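Local coordinates for protein endo-1,4-b-d-mannanase (Trichoderma reesei, PDB 1QNR) that hydrolyses internal beta-1,4-mannosidic linkages in mannan-type polysaccharides as a glycoside hydrolase of family 5, at residues Arg54-Asn59 and Phe274-Ala279; Leu242-Trp247 and Ala288-Thr293; Gln281-Asn286 and Ser329-Cys334. All coordinates share one frame; numbering follows the deposited sequence.

Contact 1 (Arg54-Asn59 and Phe274-Ala279)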
loop_
_atom_site.group_PDB
_atom_site.type_symbol
_atom_site.label_atom_id
_atom_site.label_comp_id
_atom_site.label_asym_id
_atom_site.label_seq_id
_atom_site.Cartn_x
_atom_site.Cartn_y
_atom_site.Cartn_z
ATOM N N ARG A 54 1.563 3.729 -4.971
ATOM C CA ARG A 54 0.889 2.522 -4.388
ATOM C C ARG A 54 -0.411 2.303 -5.151
ATOM O O ARG A 54 -1.262 3.230 -5.234
ATOM C CB ARG A 54 0.757 2.726 -2.878
ATOM C CG ARG A 54 0.134 1.466 -2.188
ATOM C CD ARG A 54 0.506 1.536 -0.684
ATOM N NE ARG A 54 -0.214 0.513 0.129
ATOM C CZ ARG A 54 -1.396 0.741 0.755
ATOM N NH1 ARG A 54 -2.043 1.909 0.595
ATOM N NH2 ARG A 54 -1.852 -0.219 1.569
ATOM N N VAL A 55 -0.597 1.109 -5.751
ATOM C CA VAL A 55 -1.813 0.809 -6.628
ATOM C C VAL A 55 -2.443 -0.474 -6.110
ATOM O O VAL A 55 -1.715 -1.357 -5.580
ATOM C CB VAL A 55 -1.385 0.708 -8.121
ATOM C CG1 VAL A 55 -0.698 2.016 -8.576
ATOM C CG2 VAL A 55 -0.480 -0.498 -8.425
ATOM N N TRP A 56 -3.768 -0.663 -6.318
ATOM C CA TRP A 56 -4.350 -1.983 -5.856
ATOM C C TRP A 56 -3.924 -3.123 -6.778
ATOM O O TRP A 56 -4.010 -3.066 -8.013
ATOM C CB TRP A 56 -5.884 -1.908 -5.795
ATOM C CG TRP A 56 -6.448 -1.159 -4.591
ATOM C CD1 TRP A 56 -7.803 -0.972 -4.436
ATOM C CD2 TRP A 56 -5.808 -0.595 -3.416
ATOM N NE1 TRP A 56 -8.039 -0.375 -3.214
ATOM C CE2 TRP A 56 -6.847 -0.106 -2.586
ATOM C CE3 TRP A 56 -4.450 -0.443 -3.009
ATOM C CZ2 TRP A 56 -6.619 0.486 -1.322
ATOM C CZ3 TRP A 56 -4.253 0.184 -1.739
ATOM C CH2 TRP A 56 -5.312 0.668 -0.884
ATOM N N GLY A 57 -3.548 -4.269 -6.167
ATOM C CA GLY A 57 -3.254 -5.488 -6.954
ATOM C C GLY A 57 -4.365 -6.512 -6.896
ATOM O O GLY A 57 -4.122 -7.695 -7.291
ATOM N N PHE A 58 -5.579 -6.088 -6.532
ATOM C CA PHE A 58 -6.747 -6.923 -6.384
ATOM C C PHE A 58 -7.995 -6.217 -6.923
ATOM O O PHE A 58 -8.065 -4.989 -6.994
ATOM C CB PHE A 58 -7.014 -7.249 -4.850
ATOM C CG PHE A 58 -7.087 -5.999 -3.957
ATOM C CD1 PHE A 58 -8.315 -5.279 -3.857
ATOM C CD2 PHE A 58 -5.981 -5.532 -3.272
ATOM C CE1 PHE A 58 -8.352 -4.128 -3.072
ATOM C CE2 PHE A 58 -6.025 -4.387 -2.454
ATOM C CZ PHE A 58 -7.226 -3.683 -2.367
ATOM N N ASN A 59 -8.971 -7.091 -7.299
ATOM C CA ASN A 59 -10.335 -6.611 -7.631
ATOM C C ASN A 59 -11.185 -7.887 -7.660
ATOM O O ASN A 59 -11.298 -8.641 -8.649
ATOM C CB ASN A 59 -10.331 -5.842 -8.998
ATOM C CG ASN A 59 -11.657 -5.143 -9.242
ATOM O OD1 ASN A 59 -12.714 -5.652 -8.860
ATOM N ND2 ASN A 59 -11.682 -3.967 -9.905
ATOM N N PHE A 274 6.008 5.658 5.817
ATOM C CA PHE A 274 4.789 6.362 6.271
ATOM C C PHE A 274 3.824 6.288 5.056
ATOM O O PHE A 274 3.884 7.167 4.165
ATOM C CB PHE A 274 5.182 7.773 6.677
ATOM C CG PHE A 274 4.167 8.758 7.161
ATOM C CD1 PHE A 274 2.943 8.303 7.670
ATOM C CD2 PHE A 274 4.427 10.132 7.156
ATOM C CE1 PHE A 274 2.041 9.262 8.178
ATOM C CE2 PHE A 274 3.526 11.090 7.627
ATOM C CZ PHE A 274 2.330 10.624 8.165
ATOM N N GLU A 275 3.068 5.199 4.952
ATOM C CA GLU A 275 2.488 4.741 3.671
ATOM C C GLU A 275 1.136 5.331 3.298
ATOM O O GLU A 275 0.797 5.298 2.101
ATOM C CB GLU A 275 2.394 3.192 3.755
ATOM C CG GLU A 275 1.857 2.504 2.486
ATOM C CD GLU A 275 1.785 0.985 2.639
ATOM O OE1 GLU A 275 1.044 0.482 3.508
ATOM O OE2 GLU A 275 2.449 0.313 1.758
ATOM N N GLU A 276 0.372 5.848 4.274
ATOM C CA GLU A 276 -0.857 6.586 3.989
ATOM C C GLU A 276 -1.058 7.663 5.040
ATOM O O GLU A 276 -0.781 7.357 6.230
ATOM C CB GLU A 276 -2.141 5.731 4.022
ATOM C CG GLU A 276 -2.276 4.578 3.011
ATOM C CD GLU A 276 -3.595 3.894 3.111
ATOM O OE1 GLU A 276 -4.543 4.420 3.793
ATOM O OE2 GLU A 276 -3.811 2.775 2.569
ATOM N N TYR A 277 -1.605 8.819 4.692
ATOM C CA TYR A 277 -1.999 9.809 5.722
ATOM C C TYR A 277 -2.934 10.842 5.081
ATOM O O TYR A 277 -2.839 11.129 3.882
ATOM C CB TYR A 277 -0.785 10.509 6.350
ATOM C CG TYR A 277 0.162 11.190 5.398
ATOM C CD1 TYR A 277 0.032 12.524 4.963
ATOM C CD2 TYR A 277 1.304 10.519 4.890
ATOM C CE1 TYR A 277 0.936 13.133 4.119
ATOM C CE2 TYR A 277 2.212 11.118 4.042
ATOM C CZ TYR A 277 2.046 12.433 3.623
ATOM O OH TYR A 277 2.946 13.055 2.754
ATOM N N GLY A 278 -3.777 11.451 5.925
ATOM C CA GLY A 278 -4.601 12.569 5.414
ATOM C C GLY A 278 -5.280 13.257 6.596
ATOM O O GLY A 278 -5.566 12.619 7.632
ATOM N N ALA A 279 -5.640 14.514 6.370
ATOM C CA ALA A 279 -6.473 15.317 7.312
ATOM C C ALA A 279 -7.652 15.844 6.528
ATOM O O ALA A 279 -7.458 16.478 5.484
ATOM C CB ALA A 279 -5.637 16.463 7.889
#
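Arg-54 meets two successive acids, Glu-275 and Glu-276, in a buried salt-bridge network, and each carboxylate approaches the guanidinium from a different side. Glu-276 comes to its edge: Arg-54 NH1 donates to Glu-276 OE2 over 2.8 Å in a somewhat bent bond. The oxygen uses its anti lone pair, the one turned from OE1, and lies 21° out of the guanidinium plane, while the two flat groups are strongly inclined to each other. Glu-275 instead lies over one face, its carboxylate stacked on the guanidinium with only 29° between the planes. The salt bridge from Arg-54 NE to Glu-275 OE2 at 3.1 Å is thus made through the face, and the arginine's N-H groups are left to point at other partners around the rim: Glu-165, Asn-25 and Asn-168.

The setting is the core of a (beta/alpha)8 barrel. Arg-54 closes strand 52-54, and the two acids lie near the C-terminal end of the seventh barrel strand, 272-277, where family 5 enzymes carry their nucleophile; the side chain of Glu-276, whose nearest atom is about 5 Å from a bound mannose, is placed consistently with that role. Its other oxygen, OE1, is hydrogen-bonded to Tyr-243, and OE1 of Glu-275 to His-241, which gives both carboxylates a second hold.

Aromatic packing completes the sandwich. On the guanidinium face of Arg-54 opposite Glu-275, Trp-56 presents its ring edge, CZ3 standing 3.6 Å above the plane. CH2 of Trp-56 is 4.3 Å from Glu-276 OE2, a looser approach near the plane of the indole. Over one face of Trp-56 lies CZ of Phe-58, 3.3 Å above the ring and offset toward its rim. The extended reach of Arg-54, whose CG is trans to N (chi1 -177°), carries the guanidinium between indole and carboxylate.

Contact 2 (Leu242-Trp247 and Ala288-Thr293). With BMA (beta-D-mannopyranose), chain B; BMA (beta-D-mannopyranose), chain C.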
loop_
_atom_site.group_PDB
_atom_site.type_symbol
_atom_site.label_atom_id
_atom_site.label_comp_id
_atom_site.label_asym_id
_atom_site.label_seq_id
_atom_site.Cartn_x
_atom_site.Cartn_y
_atom_site.Cartn_z
ATOM N N LEU A 242 -2.037 6.925 8.890
ATOM C CA LEU A 242 -2.371 7.924 9.943
ATOM C C LEU A 242 -3.655 8.679 9.505
ATOM O O LEU A 242 -3.682 9.441 8.523
ATOM C CB LEU A 242 -1.269 8.945 10.128
ATOM C CG LEU A 242 -1.531 10.191 11.018
ATOM C CD1 LEU A 242 -1.875 9.742 12.466
ATOM C CD2 LEU A 242 -0.284 11.107 11.037
ATOM N N TYR A 243 -4.713 8.517 10.336
ATOM C CA TYR A 243 -6.003 9.181 10.074
ATOM C C TYR A 243 -6.690 9.618 11.371
ATOM O O TYR A 243 -7.594 8.953 11.875
ATOM C CB TYR A 243 -6.948 8.224 9.314
ATOM C CG TYR A 243 -6.495 7.905 7.853
ATOM C CD1 TYR A 243 -6.700 8.825 6.851
ATOM C CD2 TYR A 243 -5.868 6.703 7.605
ATOM C CE1 TYR A 243 -6.273 8.530 5.547
ATOM C CE2 TYR A 243 -5.385 6.397 6.326
ATOM C CZ TYR A 243 -5.641 7.290 5.322
ATOM O OH TYR A 243 -5.303 7.014 3.984
ATOM N N PRO A 244 -6.212 10.755 11.916
ATOM C CA PRO A 244 -6.817 11.276 13.179
ATOM C C PRO A 244 -8.336 11.454 13.098
ATOM O O PRO A 244 -9.021 11.170 14.129
ATOM C CB PRO A 244 -6.104 12.604 13.367
ATOM C CG PRO A 244 -4.755 12.420 12.696
ATOM C CD PRO A 244 -5.130 11.622 11.436
ATOM N N ASP A 245 -8.906 11.857 11.962
ATOM C CA ASP A 245 -10.377 11.981 11.869
ATOM C C ASP A 245 -11.123 10.686 12.044
ATOM O O ASP A 245 -12.275 10.750 12.494
ATOM C CB ASP A 245 -10.824 12.564 10.504
ATOM C CG ASP A 245 -10.232 13.920 10.200
ATOM O OD1 ASP A 245 -10.559 14.823 10.962
ATOM O OD2 ASP A 245 -9.438 14.010 9.242
ATOM N N SER A 246 -10.590 9.529 11.697
ATOM C CA SER A 246 -11.292 8.269 11.849
ATOM C C SER A 246 -10.951 7.659 13.211
ATOM O O SER A 246 -11.656 6.741 13.688
ATOM C CB SER A 246 -10.756 7.190 10.849
ATOM O OG SER A 246 -11.178 7.549 9.551
ATOM N N TRP A 247 -9.826 8.128 13.800
ATOM C CA TRP A 247 -9.350 7.424 15.005
ATOM C C TRP A 247 -9.647 8.170 16.321
ATOM O O TRP A 247 -9.291 7.697 17.418
ATOM C CB TRP A 247 -7.809 7.258 14.891
ATOM C CG TRP A 247 -7.395 6.324 13.767
ATOM C CD1 TRP A 247 -8.214 5.494 13.019
ATOM C CD2 TRP A 247 -6.057 6.035 13.342
ATOM N NE1 TRP A 247 -7.448 4.734 12.118
ATOM C CE2 TRP A 247 -6.131 5.080 12.299
ATOM C CE3 TRP A 247 -4.797 6.571 13.699
ATOM C CZ2 TRP A 247 -4.972 4.608 11.634
ATOM C CZ3 TRP A 247 -3.643 6.061 13.086
ATOM C CH2 TRP A 247 -3.763 5.099 12.073
ATOM N N ALA A 288 1.421 19.365 6.551
ATOM C CA ALA A 288 2.808 19.833 6.349
ATOM C C ALA A 288 3.719 19.500 7.524
ATOM O O ALA A 288 4.878 19.052 7.357
ATOM C CB ALA A 288 2.791 21.347 5.979
ATOM N N PRO A 289 3.320 19.713 8.801
ATOM C CA PRO A 289 4.167 19.331 9.937
ATOM C C PRO A 289 4.494 17.829 10.001
ATOM O O PRO A 289 5.619 17.441 10.394
ATOM C CB PRO A 289 3.369 19.821 11.166
ATOM C CG PRO A 289 2.442 20.867 10.653
ATOM C CD PRO A 289 2.087 20.453 9.220
ATOM N N TRP A 290 3.534 16.991 9.558
ATOM C CA TRP A 290 3.806 15.542 9.501
ATOM C C TRP A 290 4.919 15.160 8.503
ATOM O O TRP A 290 5.768 14.333 8.793
ATOM C CB TRP A 290 2.537 14.762 9.145
ATOM C CG TRP A 290 1.330 14.922 10.026
ATOM C CD1 TRP A 290 1.262 15.394 11.350
ATOM C CD2 TRP A 290 -0.001 14.584 9.699
ATOM N NE1 TRP A 290 -0.016 15.402 11.799
ATOM C CE2 TRP A 290 -0.850 14.870 10.809
ATOM C CE3 TRP A 290 -0.625 13.983 8.559
ATOM C CZ2 TRP A 290 -2.223 14.668 10.804
ATOM C CZ3 TRP A 290 -1.981 13.750 8.553
ATOM C CH2 TRP A 290 -2.792 14.066 9.684
ATOM N N GLN A 291 4.872 15.836 7.346
ATOM C CA GLN A 291 5.899 15.574 6.306
ATOM C C GLN A 291 7.246 16.045 6.852
ATOM O O GLN A 291 8.217 15.293 6.664
ATOM C CB GLN A 291 5.530 16.411 5.050
ATOM C CG GLN A 291 4.230 15.933 4.405
ATOM C CD GLN A 291 3.964 16.667 3.093
ATOM O OE1 GLN A 291 4.252 17.909 2.995
ATOM N NE2 GLN A 291 3.379 15.942 2.148
ATOM N N THR A 292 7.304 17.193 7.572
ATOM C CA THR A 292 8.610 17.582 8.128
ATOM C C THR A 292 9.078 16.634 9.217
ATOM O O THR A 292 10.294 16.277 9.266
ATOM C CB THR A 292 8.470 19.016 8.719
ATOM O OG1 THR A 292 8.246 19.907 7.611
ATOM C CG2 THR A 292 9.738 19.434 9.477
ATOM N N THR A 293 8.201 16.170 10.099
ATOM C CA THR A 293 8.599 15.178 11.100
ATOM C C THR A 293 9.166 13.927 10.441
ATOM O O THR A 293 10.228 13.400 10.839
ATOM C CB THR A 293 7.417 14.901 12.042
ATOM O OG1 THR A 293 6.999 16.109 12.726
ATOM C CG2 THR A 293 7.708 13.814 13.072
HETATM C C1 BMA B . -11.674 2.070 8.953
HETATM C C2 BMA B . -12.457 2.082 7.618
HETATM C C3 BMA B . -11.500 1.880 6.440
HETATM C C4 BMA B . -10.312 2.827 6.549
HETATM C C5 BMA B . -9.632 2.791 7.919
HETATM C C6 BMA B . -8.654 4.004 8.116
HETATM O O2 BMA B . -13.134 3.335 7.446
HETATM O O3 BMA B . -12.122 2.016 5.191
HETATM O O4 BMA B . -9.395 2.479 5.500
HETATM O O5 BMA B . -10.647 3.112 8.948
HETATM O O6 BMA B . -8.046 3.647 9.364
HETATM C C1 BMA C . -12.761 2.463 14.139
HETATM C C2 BMA C . -11.406 2.843 13.506
HETATM C C3 BMA C . -11.547 3.200 12.008
HETATM C C4 BMA C . -12.281 2.072 11.275
HETATM C C5 BMA C . -13.634 1.748 11.989
HETATM C C6 BMA C . -14.554 0.781 11.290
HETATM O O1 BMA C . -12.545 2.018 15.477
HETATM O O2 BMA C . -10.480 1.755 13.657
HETATM O O3 BMA C . -10.192 3.272 11.491
HETATM O O4 BMA C . -12.615 2.399 9.948
HETATM O O5 BMA C . -13.275 1.323 13.353
HETATM O O6 BMA C . -14.251 -0.605 11.398
#
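Leu-242 sets a single methyl, CD2, squarely on the indole of Trp-290. The Leu-242 CD2 carbon is 3.7 Å from the centroid of the six-membered ring of Trp-290 and only 9° off its normal, a CH-pi contact over the face. Beside it Pro-244 brings its ring to the far end of the benzo portion, CD of Pro-244 lying 3.8 Å from CH2 of Trp-290 and CG close to CZ2, so the two apolar residues share the outer half of the indole. With CG of Leu-242 trans to N (chi1 170°), the branch is carried toward the tryptophan.

In the (beta/alpha)8 barrel this packs the end of the sixth strand, and the short helix 244-247 after it, against helix 283-295, which follows the seventh strand. Trp-290 NE1 is hydrogen-bonded to Tyr-251 O, which helps to fix the ring's rotation, and Phe-274 and Tyr-277 touch it too. With an alanine in place of Trp-290, Leu-242 CD2 and Pro-244 would probably face a gap instead of the indole, and the Tyr-251 carbonyl would lose its donor.

Farther along the short helix, Trp-247 turns its edge to two mannose units joined C1 to O4. Trp-247 NE1 donates to O6 of the chain B sugar at 3.0 Å and weakly to O3 of the chain C sugar at 3.2 Å. Tyr-243 O lies 3.2 Å above one face of the Trp-247 indole.

Contact 3 (Gln281-Asn286 and Ser329-Cys334). With SO4 (sulfate ion), chain D.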
loop_
_atom_site.group_PDB
_atom_site.type_symbol
_atom_site.label_atom_id
_atom_site.label_comp_id
_atom_site.label_asym_id
_atom_site.label_seq_id
_atom_site.Cartn_x
_atom_site.Cartn_y
_atom_site.Cartn_z
ATOM N N GLN A 281 -9.798 18.265 7.421
ATOM C CA GLN A 281 -9.887 19.750 7.455
ATOM C C GLN A 281 -8.511 20.366 7.269
ATOM O O GLN A 281 -7.483 19.874 7.792
ATOM C CB GLN A 281 -10.523 20.170 8.807
ATOM C CG GLN A 281 -11.733 19.354 9.274
ATOM C CD GLN A 281 -12.979 19.450 8.411
ATOM O OE1 GLN A 281 -13.753 18.597 7.949
ATOM N NE2 GLN A 281 -13.213 20.764 8.195
ATOM N N ASN A 282 -8.385 21.463 6.480
ATOM C CA ASN A 282 -7.171 22.208 6.271
ATOM C C ASN A 282 -5.914 21.334 6.113
ATOM O O ASN A 282 -4.931 21.432 6.865
ATOM C CB ASN A 282 -6.978 23.151 7.483
ATOM C CG ASN A 282 -8.225 24.032 7.744
ATOM O OD1 ASN A 282 -8.897 23.736 8.768
ATOM N ND2 ASN A 282 -8.474 24.876 6.753
ATOM N N PRO A 283 -5.862 20.573 5.036
ATOM C CA PRO A 283 -4.738 19.642 4.836
ATOM C C PRO A 283 -3.402 20.315 4.672
ATOM O O PRO A 283 -2.370 19.800 5.164
ATOM C CB PRO A 283 -5.191 18.749 3.666
ATOM C CG PRO A 283 -6.132 19.685 2.910
ATOM C CD PRO A 283 -6.929 20.325 4.038
ATOM N N CYS A 284 -3.330 21.503 4.039
ATOM C CA CYS A 284 -2.007 22.142 3.950
ATOM C C CYS A 284 -1.420 22.514 5.310
ATOM O O CYS A 284 -0.259 22.229 5.627
ATOM C CB CYS A 284 -2.077 23.408 3.058
ATOM S SG CYS A 284 -0.581 24.370 2.881
ATOM N N THR A 285 -2.272 23.103 6.171
ATOM C CA THR A 285 -1.877 23.465 7.516
ATOM C C THR A 285 -1.573 22.232 8.370
ATOM O O THR A 285 -0.553 22.272 9.107
ATOM C CB THR A 285 -2.982 24.276 8.224
ATOM O OG1 THR A 285 -3.183 25.524 7.473
ATOM C CG2 THR A 285 -2.676 24.695 9.651
ATOM N N ASN A 286 -2.438 21.216 8.340
ATOM C CA ASN A 286 -2.281 20.089 9.272
ATOM C C ASN A 286 -1.371 18.945 8.845
ATOM O O ASN A 286 -0.778 18.333 9.739
ATOM C CB ASN A 286 -3.704 19.528 9.566
ATOM C CG ASN A 286 -4.511 20.576 10.332
ATOM O OD1 ASN A 286 -3.979 21.208 11.245
ATOM N ND2 ASN A 286 -5.739 20.737 9.903
ATOM N N SER A 329 -3.156 21.851 -8.164
ATOM C CA SER A 329 -3.901 22.699 -7.239
ATOM C C SER A 329 -2.983 23.376 -6.246
ATOM O O SER A 329 -1.776 23.092 -6.115
ATOM C CB SER A 329 -4.940 21.833 -6.534
ATOM O OG SER A 329 -4.326 20.918 -5.561
ATOM N N SER A 330 -3.581 24.302 -5.432
ATOM C CA SER A 330 -2.822 24.915 -4.363
ATOM C C SER A 330 -2.372 23.881 -3.317
ATOM O O SER A 330 -1.275 24.021 -2.736
ATOM C CB SER A 330 -3.639 26.016 -3.657
ATOM O OG SER A 330 -4.868 25.640 -3.192
ATOM N N ASN A 331 -3.150 22.833 -3.013
ATOM C CA ASN A 331 -2.708 21.804 -2.095
ATOM C C ASN A 331 -1.598 20.964 -2.755
ATOM O O ASN A 331 -0.725 20.496 -1.989
ATOM C CB ASN A 331 -3.887 20.899 -1.704
ATOM C CG ASN A 331 -4.902 21.517 -0.722
ATOM O OD1 ASN A 331 -6.064 20.998 -0.602
ATOM N ND2 ASN A 331 -4.448 22.543 -0.046
ATOM N N TRP A 332 -1.568 20.765 -4.060
ATOM C CA TRP A 332 -0.393 20.124 -4.711
ATOM C C TRP A 332 0.825 20.985 -4.466
ATOM O O TRP A 332 1.920 20.458 -4.231
ATOM C CB TRP A 332 -0.727 19.868 -6.192
ATOM C CG TRP A 332 0.441 19.487 -7.055
ATOM C CD1 TRP A 332 0.882 18.229 -7.371
ATOM C CD2 TRP A 332 1.373 20.369 -7.738
ATOM N NE1 TRP A 332 2.025 18.259 -8.163
ATOM C CE2 TRP A 332 2.304 19.579 -8.418
ATOM C CE3 TRP A 332 1.415 21.780 -7.862
ATOM C CZ2 TRP A 332 3.384 20.091 -9.168
ATOM C CZ3 TRP A 332 2.449 22.295 -8.640
ATOM C CH2 TRP A 332 3.379 21.487 -9.275
ATOM N N GLN A 333 0.737 22.336 -4.600
ATOM C CA GLN A 333 1.940 23.172 -4.365
ATOM C C GLN A 333 2.396 22.943 -2.933
ATOM O O GLN A 333 3.619 22.796 -2.710
ATOM C CB GLN A 333 1.610 24.669 -4.633
ATOM C CG GLN A 333 2.438 25.889 -4.220
ATOM C CD GLN A 333 2.030 27.338 -4.142
ATOM O OE1 GLN A 333 2.781 28.368 -3.866
ATOM N NE2 GLN A 333 0.758 27.821 -4.293
ATOM N N CYS A 334 1.507 23.005 -1.978
ATOM C CA CYS A 334 1.855 22.911 -0.556
ATOM C C CYS A 334 2.422 21.543 -0.075
ATOM O O CYS A 334 3.415 21.497 0.660
ATOM C CB CYS A 334 0.640 23.215 0.301
ATOM S SG CYS A 334 0.870 23.104 2.086
HETATM S S SO4 D . -5.530 24.708 4.260
HETATM O O1 SO4 D . -5.543 23.469 3.292
HETATM O O2 SO4 D . -6.928 25.131 4.557
HETATM O O3 SO4 D . -4.828 25.851 3.577
HETATM O O4 SO4 D . -4.775 24.428 5.501
#
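Cys-284 and Cys-334 form a disulfide, SG to SG 2.1 Å, that ties the first turn of helix 283-295 to the early part of helix 330-343. Both sulfurs are trans to their own backbone N (chi1 near 180° in each), which carries each sulfur from its helix toward the other. The bridge then turns through a chi3 of 87°, a right-handed disulfide close to the preferred 90°. It is the tight part of the contact and brings the CB atoms of Cys-284 and Cys-334 within 3.9 Å of each other.

Around it the packing is much looser. Asn-331 crosses Pro-283 at about a right angle, its OD1 3.8 Å from CG of the proline, and its ND2 comes no nearer than 4.0 Å to Cys-284 CB; no hydrogen bond spans the segments. The covalent link joins the starts of the last two helices of the (beta/alpha)8 barrel, at the protein surface.

On the solvent side a sulfate, probably from the crystallisation liquor, sits at the N-terminus of helix 283-295. Backbone N of Cys-284 and of Thr-285 donate to its O1 and O4, a place where the helix dipole would probably help to hold an anion. Thr-285 OG1 adds a second bond to sulfate O4 at 2.8 Å, and Asn-282 ND2 reaches O2 over 2.7 Å in a nearly straight bond. The other helix is capped from within: Ser-329, its N-cap, accepts from Trp-332 N at OG over 3.1 Å. Asn-286 ND2 turns back to Gln-281 O, bracing the chain that leads into helix 283-295.

In the fold
The three contacts lie at increasing distance from the chain's centre. Contact 1 is core, its centre about 4 Å from that of the chain, and is wholly ionic and aromatic; contact 2 is also buried, its centre about 17 Å from the chain's, but apolar, with no polar bond across it; contact 3 is a surface contact held by a covalent bond. Strand 272-277 serves contact 1, and the helix that follows, 283-295, serves both others, contact 3 at its first turn and contact 2 farther along. Contacts 1 and 2 meet directly, Tyr-277 OH and Gln-291 NE2 forming a probable hydrogen bond, whereas contacts 1 and 3 share little more than packing of Ala-279 on Asn-286.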